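Local coordinates for protein biotin transporter BioY (Lactococcus lactis subsp. cremoris, PDB 4DVE) that binds biotin within the membrane and probably serves as the S component of an energy-coupling factor (ECF) type ABC transporter, at residues A[13-18]-A[193-198]; A[50-55]-A[171-176]; A[77-82]-A[90-95]. All coordinates share one frame; numbering follows the deposited sequence.

Only contact 2 lies in the core: it joins the start of helix 52-80 to helix 170-189 and holds the ring end of biotin through buried, mostly charged or polar side chains. Contacts 1 and 3 are surface contacts. Contact 3 shares helix 52-80 with contact 2 but lies at that helix's other end, where glycines let backbone meet backbone beside a detergent molecule; its nearest atoms are about 8 Å from those of contact 2. Contact 1 brings the first helix, 13-33, to the last residues of the chain through thin apolar packing, with no direct hydrogen bond between its segments; its centre is 26 Å from that of contact 2.

Contact 1: A[13-18]-A[193-198]; sequences NNQKVK and FELYFR
Y196 OH lies against the backbone of Q15 and K18, 4.3 Å from Q15 O and 4.2 Å from K18 C, too far for a direct bond. The link runs instead through the hydroxyl of T19, one turn on in the helix: T19 OG1 is hydrogen-bonded both to Y196 OH and to Q15 O. The setting is the meeting of the two chain ends of the S component, where the first turns of helix 13-33 face a short 3-10 turn, 194-196, that follows helix 170-189.

The apolar part is a single pairing. L195 points toward the helix with CG anti to its backbone N (chi1 -178°), and its CD2 rests against the stem of Q15, 3.8 Å from Q15 CB and 3.9 Å from Q15 CG. The two side chains cross obliquely, the other methyl, L195 CD1, lying 4.1 Å from Q15 NE2. The amide of Q15 is bound on the helix side, its OE1 accepting from T12 N, and its NE2 merely approaches R198 NH2, with the amide and guanidinium planes 66° apart.

R198 folds back over its own turn and forms a salt bridge with E194, whose modelled NE to OE2 separation is too short to be taken literally. Q15, E194, L195 and R198 also touch a neighbouring molecule in the crystal, so the details may partly reflect lattice packing. Little surface is buried between 13-18 and 193-198, and no hydrogen bond joins them directly. F193 stacks on Y22 of helix 13-33. Beneath the guanidinium of R198, L195 CD1 sits 3.5 Å from the plane, over its centre.

Contact 2: A[50-55]-A[171-176]; sequences LQNMGI and PGDCIK. With BTN (biotin), chain D.
K176 reaches across from helix 170-189 to N52 and M53; its stem lies against M53 and its far half against N52. Its CB is 3.9 Å from M53 CB, at the base of that selenomethionine, and CG faces M53 CB and, more distantly, L50 CD1 at 4.3 Å. CD then passes 3.4 Å from N52 OD1, and a bend at chi3 (-144°) leaves K176 CE 3.6 Å from the same N52 OD1. The ammonium closes the path. K176 NZ donates to N52 OD1 at 2.9 Å, in the carbonyl plane and on a lone pair, makes a salt bridge of 2.7 Å with D173 OD1 one turn back, and is bonded to I49 O. Its bond to the ureido oxygen O3 of biotin is weak.

D173 OD1 is thereby a shared acceptor. NZ comes nearly in line with its C-O bond, whereas N52 ND2 approaches from above the carboxylate plane at 3.1 Å. Biotin N1 adds a third donor, 3.0 Å from D173 OD1. In N52, chi1 (62°) places CG between backbone N and carbonyl carbon, and the amide, 63° from the carboxylate plane, offers OD1 to K176 and ND2 to D173. An alanine here would probably leave K176 NZ without one acceptor and D173 OD1 without one donor, so that the pair is less firmly fixed beside the biotin ring.

These residues form the end of the biotin pocket that reads the ureido ring; biotin is also hydrogen-bonded to S99 OG, P47 O and I49 N. D144 OD2 lies close to D173 OD2, which would probably raise the proton affinity of one of them. The site is buried between the start of helix 52-80 and helix 170-189, with W106 of helix 100-119 against N52 and L33 of helix 13-33 against L50 and M53.

Contact 3: A[77-82]-A[90-95]; sequences LALIGL and GGAASF. With BNG (nonyl beta-D-glucopyranoside), chain G.
L79 CD2 sits as a bump over one face of the F95 ring, close to the Schellman motif that ends helix 52-80, with G81 at positive phi. The methyl lies over the ring centre, 3.7 Å from the centroid and 14° off the normal, a CH-pi contact. L79 starts out pointing away from 90-95, but chi1 (-74°) sets CG anti to the carbonyl carbon, where L79 CG comes to 3.8 Å from F95 CE1. The two side chains cross at about a right angle. The rim of the same ring receives A78 CB, 3.8 Å from F95 CE1 and near the ring plane, so two successive residues of the helix hold face and edge. R103, a biotin-pocket residue, makes a cation-pi contact with F95.

Next to this packing the two backbones come close: the CA atoms of G81 and G91 are 4.0 Å apart, and G81 CA is 3.9 Å from G91 N. At G90 a CB would point toward the helix end and run into L82 O, so the fit there depends on its absence. At G81 and G91 the reason is local, since their backbone angles would jam a CB against the preceding carbonyl. G91 N donates to A78 O at 2.9 Å, with an angle at hydrogen of 147°.

Alongside, A92 CB fits against L79 O, whose approach to A92 N is too badly angled for a direct bond; a water spans the gap, donating to L79 O and accepting from A92 N. A detergent glucoside lies over the glycines, and its O6 donates to G81 O. Within the loop, S94 OG is bonded also to R103 NH1, and it donates in the carbonyl plane to G91 O at 2.7 Å.

Contact 1: A[13-18]-A[193-198]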
loop_
_atom_site.group_PDB
_atom_site.type_symbol
_atom_site.label_atom_id
_atom_site.label_comp_id
_atom_site.label_asym_id
_atom_site.label_seq_id
_atom_site.Cartn_x
_atom_site.Cartn_y
_atom_site.Cartn_z
ATOM N N ASN A 13 -22.436 7.969 -15.627
ATOM C CA ASN A 13 -22.944 7.915 -14.268
ATOM C C ASN A 13 -22.787 6.556 -13.616
ATOM O O ASN A 13 -22.419 6.476 -12.435
ATOM C CB ASN A 13 -24.415 8.357 -14.233
ATOM C CG ASN A 13 -24.574 9.864 -14.423
ATOM O OD1 ASN A 13 -23.611 10.624 -14.296
ATOM N ND2 ASN A 13 -25.793 10.302 -14.723
ATOM N N ASN A 14 -23.063 5.493 -14.373
ATOM C CA ASN A 14 -22.917 4.150 -13.846
ATOM C C ASN A 14 -21.439 3.883 -13.487
ATOM O O ASN A 14 -21.136 3.305 -12.424
ATOM C CB ASN A 14 -23.471 3.109 -14.835
ATOM C CG ASN A 14 -24.990 3.221 -15.020
ATOM O OD1 ASN A 14 -25.677 3.856 -14.211
ATOM N ND2 ASN A 14 -25.521 2.619 -16.093
ATOM N N GLN A 15 -20.522 4.321 -14.357
ATOM C CA GLN A 15 -19.088 4.095 -14.115
ATOM C C GLN A 15 -18.591 4.897 -12.915
ATOM O O GLN A 15 -17.732 4.453 -12.154
ATOM C CB GLN A 15 -18.270 4.429 -15.362
ATOM C CG GLN A 15 -18.429 3.356 -16.436
ATOM C CD GLN A 15 -17.852 3.783 -17.761
ATOM O OE1 GLN A 15 -17.810 4.987 -18.077
ATOM N NE2 GLN A 15 -17.433 2.794 -18.578
ATOM N N LYS A 16 -19.136 6.081 -12.746
ATOM C CA LYS A 16 -18.702 6.899 -11.648
ATOM C C LYS A 16 -19.260 6.391 -10.293
ATOM O O LYS A 16 -18.541 6.388 -9.299
ATOM C CB LYS A 16 -18.852 8.385 -12.015
ATOM C CG LYS A 16 -20.156 9.041 -11.875
ATOM C CD LYS A 16 -20.312 10.169 -12.913
ATOM C CE LYS A 16 -19.027 10.923 -13.244
ATOM N NZ LYS A 16 -19.312 12.095 -14.129
ATOM N N VAL A 17 -20.460 5.830 -10.291
ATOM C CA VAL A 17 -21.019 5.178 -9.097
ATOM C C VAL A 17 -20.215 3.928 -8.745
ATOM O O VAL A 17 -19.916 3.677 -7.565
ATOM C CB VAL A 17 -22.516 4.811 -9.261
ATOM C CG1 VAL A 17 -22.973 3.852 -8.165
ATOM C CG2 VAL A 17 -23.387 6.066 -9.253
ATOM N N LYS A 18 -19.858 3.155 -9.763
ATOM C CA LYS A 18 -18.956 2.005 -9.581
ATOM C C LYS A 18 -17.608 2.379 -8.997
ATOM O O LYS A 18 -17.114 1.716 -8.088
ATOM C CB LYS A 18 -18.700 1.272 -10.900
ATOM C CG LYS A 18 -19.354 -0.096 -10.979
ATOM C CD LYS A 18 -20.478 -0.173 -11.997
ATOM C CE LYS A 18 -19.950 -0.189 -13.426
ATOM N NZ LYS A 18 -21.022 -0.429 -14.446
ATOM N N PHE A 193 -12.446 -3.970 -14.170
ATOM C CA PHE A 193 -11.498 -2.954 -13.691
ATOM C C PHE A 193 -10.701 -2.371 -14.834
ATOM O O PHE A 193 -9.813 -1.544 -14.639
ATOM C CB PHE A 193 -10.618 -3.589 -12.632
ATOM C CG PHE A 193 -11.368 -3.878 -11.380
ATOM C CD1 PHE A 193 -11.979 -5.108 -11.187
ATOM C CD2 PHE A 193 -11.551 -2.892 -10.445
ATOM C CE1 PHE A 193 -12.701 -5.359 -10.034
ATOM C CE2 PHE A 193 -12.272 -3.131 -9.291
ATOM C CZ PHE A 193 -12.856 -4.369 -9.088
ATOM N N GLU A 194 -11.084 -2.792 -16.034
ATOM C CA GLU A 194 -10.445 -2.432 -17.283
ATOM C C GLU A 194 -10.463 -0.915 -17.525
ATOM O O GLU A 194 -9.507 -0.357 -18.083
ATOM C CB GLU A 194 -11.162 -3.220 -18.403
ATOM C CG GLU A 194 -11.230 -2.589 -19.770
ATOM C CD GLU A 194 -12.152 -1.396 -19.882
ATOM O OE1 GLU A 194 -13.296 -1.411 -19.375
ATOM O OE2 GLU A 194 -11.708 -0.416 -20.518
ATOM N N LEU A 195 -11.531 -0.251 -17.072
ATOM C CA LEU A 195 -11.683 1.200 -17.194
ATOM C C LEU A 195 -10.445 1.926 -16.629
ATOM O O LEU A 195 -10.001 2.925 -17.202
ATOM C CB LEU A 195 -12.935 1.678 -16.426
ATOM C CG LEU A 195 -13.357 3.162 -16.435
ATOM C CD1 LEU A 195 -13.535 3.681 -17.858
ATOM C CD2 LEU A 195 -14.628 3.419 -15.599
ATOM N N TYR A 196 -9.902 1.422 -15.517
ATOM C CA TYR A 196 -8.831 2.133 -14.799
ATOM C C TYR A 196 -7.452 2.002 -15.442
ATOM O O TYR A 196 -6.515 2.682 -15.018
ATOM C CB TYR A 196 -8.816 1.716 -13.307
ATOM C CG TYR A 196 -10.209 1.824 -12.733
ATOM C CD1 TYR A 196 -10.880 3.043 -12.709
ATOM C CD2 TYR A 196 -10.923 0.685 -12.374
ATOM C CE1 TYR A 196 -12.207 3.127 -12.282
ATOM C CE2 TYR A 196 -12.252 0.759 -11.958
ATOM C CZ TYR A 196 -12.892 1.980 -11.896
ATOM O OH TYR A 196 -14.222 2.045 -11.470
ATOM N N PHE A 197 -7.315 1.109 -16.422
ATOM C CA PHE A 197 -6.026 0.853 -17.074
ATOM C C PHE A 197 -6.033 1.178 -18.560
ATOM O O PHE A 197 -5.105 0.823 -19.277
ATOM C CB PHE A 197 -5.603 -0.605 -16.833
ATOM C CG PHE A 197 -5.420 -0.903 -15.397
ATOM C CD1 PHE A 197 -4.247 -0.511 -14.754
ATOM C CD2 PHE A 197 -6.442 -1.449 -14.646
ATOM C CE1 PHE A 197 -4.081 -0.717 -13.409
ATOM C CE2 PHE A 197 -6.272 -1.667 -13.285
ATOM C CZ PHE A 197 -5.080 -1.299 -12.674
ATOM N N ARG A 198 -7.063 1.873 -19.026
ATOM C CA ARG A 198 -7.024 2.440 -20.376
ATOM C C ARG A 198 -5.986 3.558 -20.433
ATOM O O ARG A 198 -5.418 3.783 -21.504
ATOM C CB ARG A 198 -8.383 3.008 -20.780
ATOM C CG ARG A 198 -9.496 1.994 -20.853
ATOM C CD ARG A 198 -10.778 2.701 -21.302
ATOM N NE ARG A 198 -11.969 1.933 -20.983
ATOM C CZ ARG A 198 -13.223 2.362 -21.160
ATOM N NH1 ARG A 198 -13.472 3.581 -21.653
ATOM N NH2 ARG A 198 -14.222 1.566 -20.812
#

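Contact 2: A[50-55]-A[171-176]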
loop_
_atom_site.group_PDB
_atom_site.type_symbol
_atom_site.label_atom_id
_atom_site.label_comp_id
_atom_site.label_asym_id
_atom_site.label_seq_id
_atom_site.Cartn_x
_atom_site.Cartn_y
_atom_site.Cartn_z
ATOM N N LEU A 50 -0.243 -6.091 8.818
ATOM C CA LEU A 50 -0.888 -6.567 7.606
ATOM C C LEU A 50 -1.351 -5.422 6.699
ATOM O O LEU A 50 -1.536 -5.634 5.502
ATOM C CB LEU A 50 -2.067 -7.473 7.967
ATOM C CG LEU A 50 -2.764 -8.218 6.825
ATOM C CD1 LEU A 50 -1.795 -9.059 5.983
ATOM C CD2 LEU A 50 -3.917 -9.077 7.371
ATOM N N GLN A 51 -1.505 -4.215 7.245
ATOM C CA GLN A 51 -2.220 -3.141 6.543
ATOM C C GLN A 51 -1.560 -2.667 5.229
ATOM O O GLN A 51 -2.251 -2.228 4.296
ATOM C CB GLN A 51 -2.469 -1.990 7.541
ATOM C CG GLN A 51 -3.217 -0.808 7.027
ATOM C CD GLN A 51 -3.693 0.129 8.140
ATOM O OE1 GLN A 51 -4.913 0.281 8.366
ATOM N NE2 GLN A 51 -2.758 0.780 8.804
ATOM N N ASN A 52 -0.223 -2.752 5.146
ATOM C CA ASN A 52 0.457 -2.394 3.923
ATOM C C ASN A 52 0.048 -3.247 2.709
ATOM O O ASN A 52 0.200 -2.811 1.574
ATOM C CB ASN A 52 1.985 -2.321 4.088
ATOM C CG ASN A 52 2.603 -3.637 4.470
ATOM O OD1 ASN A 52 2.054 -4.361 5.302
ATOM N ND2 ASN A 52 3.772 -3.950 3.881
HETATM N N MSE A 53 -0.512 -4.432 2.925
HETATM C CA MSE A 53 -1.024 -5.226 1.803
HETATM C C MSE A 53 -2.131 -4.492 1.030
HETATM O O MSE A 53 -2.223 -4.575 -0.222
HETATM C CB MSE A 53 -1.538 -6.565 2.334
HETATM C CG MSE A 53 -2.028 -7.440 1.176
HETATM SE SE MSE A 53 -2.505 -9.256 1.799
HETATM C CE MSE A 53 -4.177 -8.766 2.707
ATOM N N GLY A 54 -3.024 -3.825 1.759
ATOM C CA GLY A 54 -4.124 -3.101 1.119
ATOM C C GLY A 54 -3.609 -1.948 0.256
ATOM O O GLY A 54 -4.206 -1.611 -0.774
ATOM N N ILE A 55 -2.529 -1.326 0.720
ATOM C CA ILE A 55 -1.860 -0.277 -0.004
ATOM C C ILE A 55 -1.337 -0.824 -1.330
ATOM O O ILE A 55 -1.428 -0.160 -2.348
ATOM C CB ILE A 55 -0.664 0.326 0.775
ATOM C CG1 ILE A 55 -1.088 0.808 2.175
ATOM C CG2 ILE A 55 -0.037 1.469 -0.029
ATOM C CD1 ILE A 55 -2.257 1.781 2.176
ATOM N N PRO A 171 10.117 -11.184 4.457
ATOM C CA PRO A 171 9.329 -12.409 4.259
ATOM C C PRO A 171 7.816 -12.177 4.271
ATOM O O PRO A 171 7.087 -12.692 3.386
ATOM C CB PRO A 171 9.739 -13.311 5.433
ATOM C CG PRO A 171 10.954 -12.697 6.022
ATOM C CD PRO A 171 11.055 -11.275 5.591
ATOM N N GLY A 172 7.363 -11.418 5.265
ATOM C CA GLY A 172 5.950 -11.047 5.385
ATOM C C GLY A 172 5.522 -10.144 4.223
ATOM O O GLY A 172 4.436 -10.313 3.670
ATOM N N ASP A 173 6.384 -9.211 3.823
ATOM C CA ASP A 173 6.053 -8.311 2.706
ATOM C C ASP A 173 5.979 -9.039 1.347
ATOM O O ASP A 173 5.115 -8.692 0.511
ATOM C CB ASP A 173 6.967 -7.091 2.646
ATOM C CG ASP A 173 6.717 -6.101 3.805
ATOM O OD1 ASP A 173 5.721 -6.275 4.555
ATOM O OD2 ASP A 173 7.537 -5.153 4.000
ATOM N N CYS A 174 6.829 -10.054 1.156
ATOM C CA CYS A 174 6.784 -10.878 -0.053
ATOM C C CYS A 174 5.522 -11.720 -0.137
ATOM O O CYS A 174 4.912 -11.811 -1.223
ATOM C CB CYS A 174 8.015 -11.788 -0.176
ATOM S SG CYS A 174 9.473 -10.871 -0.706
ATOM N N ILE A 175 5.131 -12.320 0.990
ATOM C CA ILE A 175 3.849 -13.021 1.079
ATOM C C ILE A 175 2.685 -12.074 0.726
ATOM O O ILE A 175 1.788 -12.465 -0.036
ATOM C CB ILE A 175 3.608 -13.650 2.465
ATOM C CG1 ILE A 175 4.577 -14.813 2.716
ATOM C CG2 ILE A 175 2.172 -14.154 2.606
ATOM C CD1 ILE A 175 4.727 -15.104 4.200
ATOM N N LYS A 176 2.705 -10.861 1.270
ATOM C CA LYS A 176 1.658 -9.860 0.981
ATOM C C LYS A 176 1.624 -9.505 -0.488
ATOM O O LYS A 176 0.554 -9.349 -1.041
ATOM C CB LYS A 176 1.818 -8.572 1.798
ATOM C CG LYS A 176 1.617 -8.751 3.308
ATOM C CD LYS A 176 2.175 -7.548 4.081
ATOM C CE LYS A 176 2.802 -7.921 5.410
ATOM N NZ LYS A 176 3.474 -6.760 6.048
HETATM C C11 BTN D . 1.896 2.558 11.326
HETATM O O11 BTN D . 0.758 2.054 11.459
HETATM O O12 BTN D . 2.302 3.393 12.146
HETATM C C10 BTN D . 2.806 2.176 10.142
HETATM C C9 BTN D . 3.581 0.876 10.369
HETATM C C8 BTN D . 4.521 0.590 9.175
HETATM C C7 BTN D . 5.073 -0.843 9.230
HETATM C C2 BTN D . 5.973 -1.174 8.054
HETATM S S1 BTN D . 5.034 -1.231 6.518
HETATM C C6 BTN D . 6.339 -2.137 5.717
HETATM C C5 BTN D . 6.984 -3.071 6.771
HETATM N N1 BTN D . 6.337 -4.358 6.785
HETATM C C3 BTN D . 5.693 -4.604 7.922
HETATM O O3 BTN D . 5.070 -5.634 8.185
HETATM N N2 BTN D . 5.858 -3.546 8.735
HETATM C C4 BTN D . 6.687 -2.515 8.165
#

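Contact 3: A[77-82]-A[90-95]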
loop_
_atom_site.group_PDB
_atom_site.type_symbol
_atom_site.label_atom_id
_atom_site.label_comp_id
_atom_site.label_asym_id
_atom_site.label_seq_id
_atom_site.Cartn_x
_atom_site.Cartn_y
_atom_site.Cartn_z
ATOM N N LEU A 77 -7.835 10.324 6.789
ATOM C CA LEU A 77 -8.565 9.939 7.992
ATOM C C LEU A 77 -7.620 9.796 9.186
ATOM O O LEU A 77 -7.932 10.237 10.294
ATOM C CB LEU A 77 -9.376 8.657 7.749
ATOM C CG LEU A 77 -10.642 8.782 6.884
ATOM C CD1 LEU A 77 -11.352 7.446 6.789
ATOM C CD2 LEU A 77 -11.631 9.811 7.432
ATOM N N ALA A 78 -6.457 9.195 8.959
ATOM C CA ALA A 78 -5.455 9.062 10.017
ATOM C C ALA A 78 -4.935 10.440 10.429
ATOM O O ALA A 78 -4.820 10.733 11.628
ATOM C CB ALA A 78 -4.307 8.147 9.576
ATOM N N LEU A 79 -4.686 11.301 9.445
ATOM C CA LEU A 79 -4.116 12.621 9.722
ATOM C C LEU A 79 -5.026 13.508 10.562
ATOM O O LEU A 79 -4.555 14.299 11.372
ATOM C CB LEU A 79 -3.744 13.331 8.435
ATOM C CG LEU A 79 -2.484 12.775 7.778
ATOM C CD1 LEU A 79 -2.528 12.994 6.264
ATOM C CD2 LEU A 79 -1.252 13.414 8.423
ATOM N N ILE A 80 -6.335 13.397 10.361
ATOM C CA ILE A 80 -7.250 14.223 11.125
ATOM C C ILE A 80 -7.591 13.595 12.469
ATOM O O ILE A 80 -8.243 14.227 13.273
ATOM C CB ILE A 80 -8.523 14.566 10.332
ATOM C CG1 ILE A 80 -9.411 13.332 10.132
ATOM C CG2 ILE A 80 -8.134 15.169 8.984
ATOM C CD1 ILE A 80 -10.497 13.577 9.106
ATOM N N GLY A 81 -7.179 12.351 12.713
ATOM C CA GLY A 81 -7.287 11.797 14.059
ATOM C C GLY A 81 -8.079 10.526 14.249
ATOM O O GLY A 81 -8.197 10.063 15.370
ATOM N N LEU A 82 -8.652 9.952 13.193
ATOM C CA LEU A 82 -9.371 8.687 13.381
ATOM C C LEU A 82 -8.359 7.566 13.569
ATOM O O LEU A 82 -7.303 7.551 12.918
ATOM C CB LEU A 82 -10.319 8.371 12.227
ATOM C CG LEU A 82 -11.575 9.224 12.078
ATOM C CD1 LEU A 82 -12.390 8.645 10.930
ATOM C CD2 LEU A 82 -12.417 9.305 13.362
ATOM N N GLY A 90 -3.536 6.801 15.264
ATOM C CA GLY A 90 -3.722 7.870 14.313
ATOM C C GLY A 90 -3.327 9.194 14.906
ATOM O O GLY A 90 -2.683 9.244 15.950
ATOM N N GLY A 91 -3.734 10.266 14.237
ATOM C CA GLY A 91 -3.342 11.616 14.612
ATOM C C GLY A 91 -2.120 12.038 13.820
ATOM O O GLY A 91 -1.243 11.211 13.491
ATOM N N ALA A 92 -2.060 13.332 13.539
ATOM C CA ALA A 92 -1.070 13.906 12.661
ATOM C C ALA A 92 0.318 13.768 13.271
ATOM O O ALA A 92 1.281 13.466 12.567
ATOM C CB ALA A 92 -1.410 15.366 12.359
ATOM N N ALA A 93 0.417 13.914 14.588
ATOM C CA ALA A 93 1.721 13.809 15.266
ATOM C C ALA A 93 2.356 12.428 15.079
ATOM O O ALA A 93 3.563 12.331 14.901
ATOM C CB ALA A 93 1.602 14.161 16.753
ATOM N N SER A 94 1.555 11.361 15.071
ATOM C CA SER A 94 2.108 10.010 14.845
ATOM C C SER A 94 2.849 9.857 13.494
ATOM O O SER A 94 3.639 8.943 13.339
ATOM C CB SER A 94 1.014 8.944 14.919
ATOM O OG SER A 94 0.196 8.981 13.751
ATOM N N PHE A 95 2.577 10.734 12.527
ATOM C CA PHE A 95 3.253 10.696 11.232
ATOM C C PHE A 95 4.687 11.204 11.281
ATOM O O PHE A 95 5.439 11.004 10.327
ATOM C CB PHE A 95 2.483 11.510 10.171
ATOM C CG PHE A 95 1.315 10.769 9.567
ATOM C CD1 PHE A 95 0.135 10.599 10.289
ATOM C CD2 PHE A 95 1.408 10.226 8.290
ATOM C CE1 PHE A 95 -0.943 9.904 9.725
ATOM C CE2 PHE A 95 0.349 9.523 7.730
ATOM C CZ PHE A 95 -0.826 9.367 8.448
HETATM C C1 BNG G . -8.517 8.141 19.466
HETATM C C2 BNG G . -8.105 6.940 20.307
HETATM C C3 BNG G . -6.625 7.003 20.663
HETATM C C4 BNG G . -5.777 7.277 19.426
HETATM C C5 BNG G . -6.329 8.458 18.636
HETATM C C6 BNG G . -5.528 8.683 17.360
HETATM C "C1'" BNG G . -10.450 9.252 18.686
HETATM C "C2'" BNG G . -11.662 9.005 17.796
HETATM C "C3'" BNG G . -12.277 7.639 18.080
HETATM C "C4'" BNG G . -13.710 7.569 17.566
HETATM C "C5'" BNG G . -14.236 6.138 17.607
HETATM C "C6'" BNG G . -13.767 5.349 16.390
HETATM C "C7'" BNG G . -13.657 3.864 16.711
HETATM C "C8'" BNG G . -13.999 3.594 18.172
HETATM C "C9'" BNG G . -15.384 4.107 18.507
HETATM O O1 BNG G . -9.881 8.003 19.074
HETATM O O2 BNG G . -8.883 6.909 21.510
HETATM O O3 BNG G . -6.222 5.762 21.253
HETATM O O4 BNG G . -4.429 7.554 19.823
HETATM O O5 BNG G . -7.693 8.212 18.304
HETATM O O6 BNG G . -5.849 9.968 16.816
HETATM O O HOH W 1 -4.351 15.062 14.137
#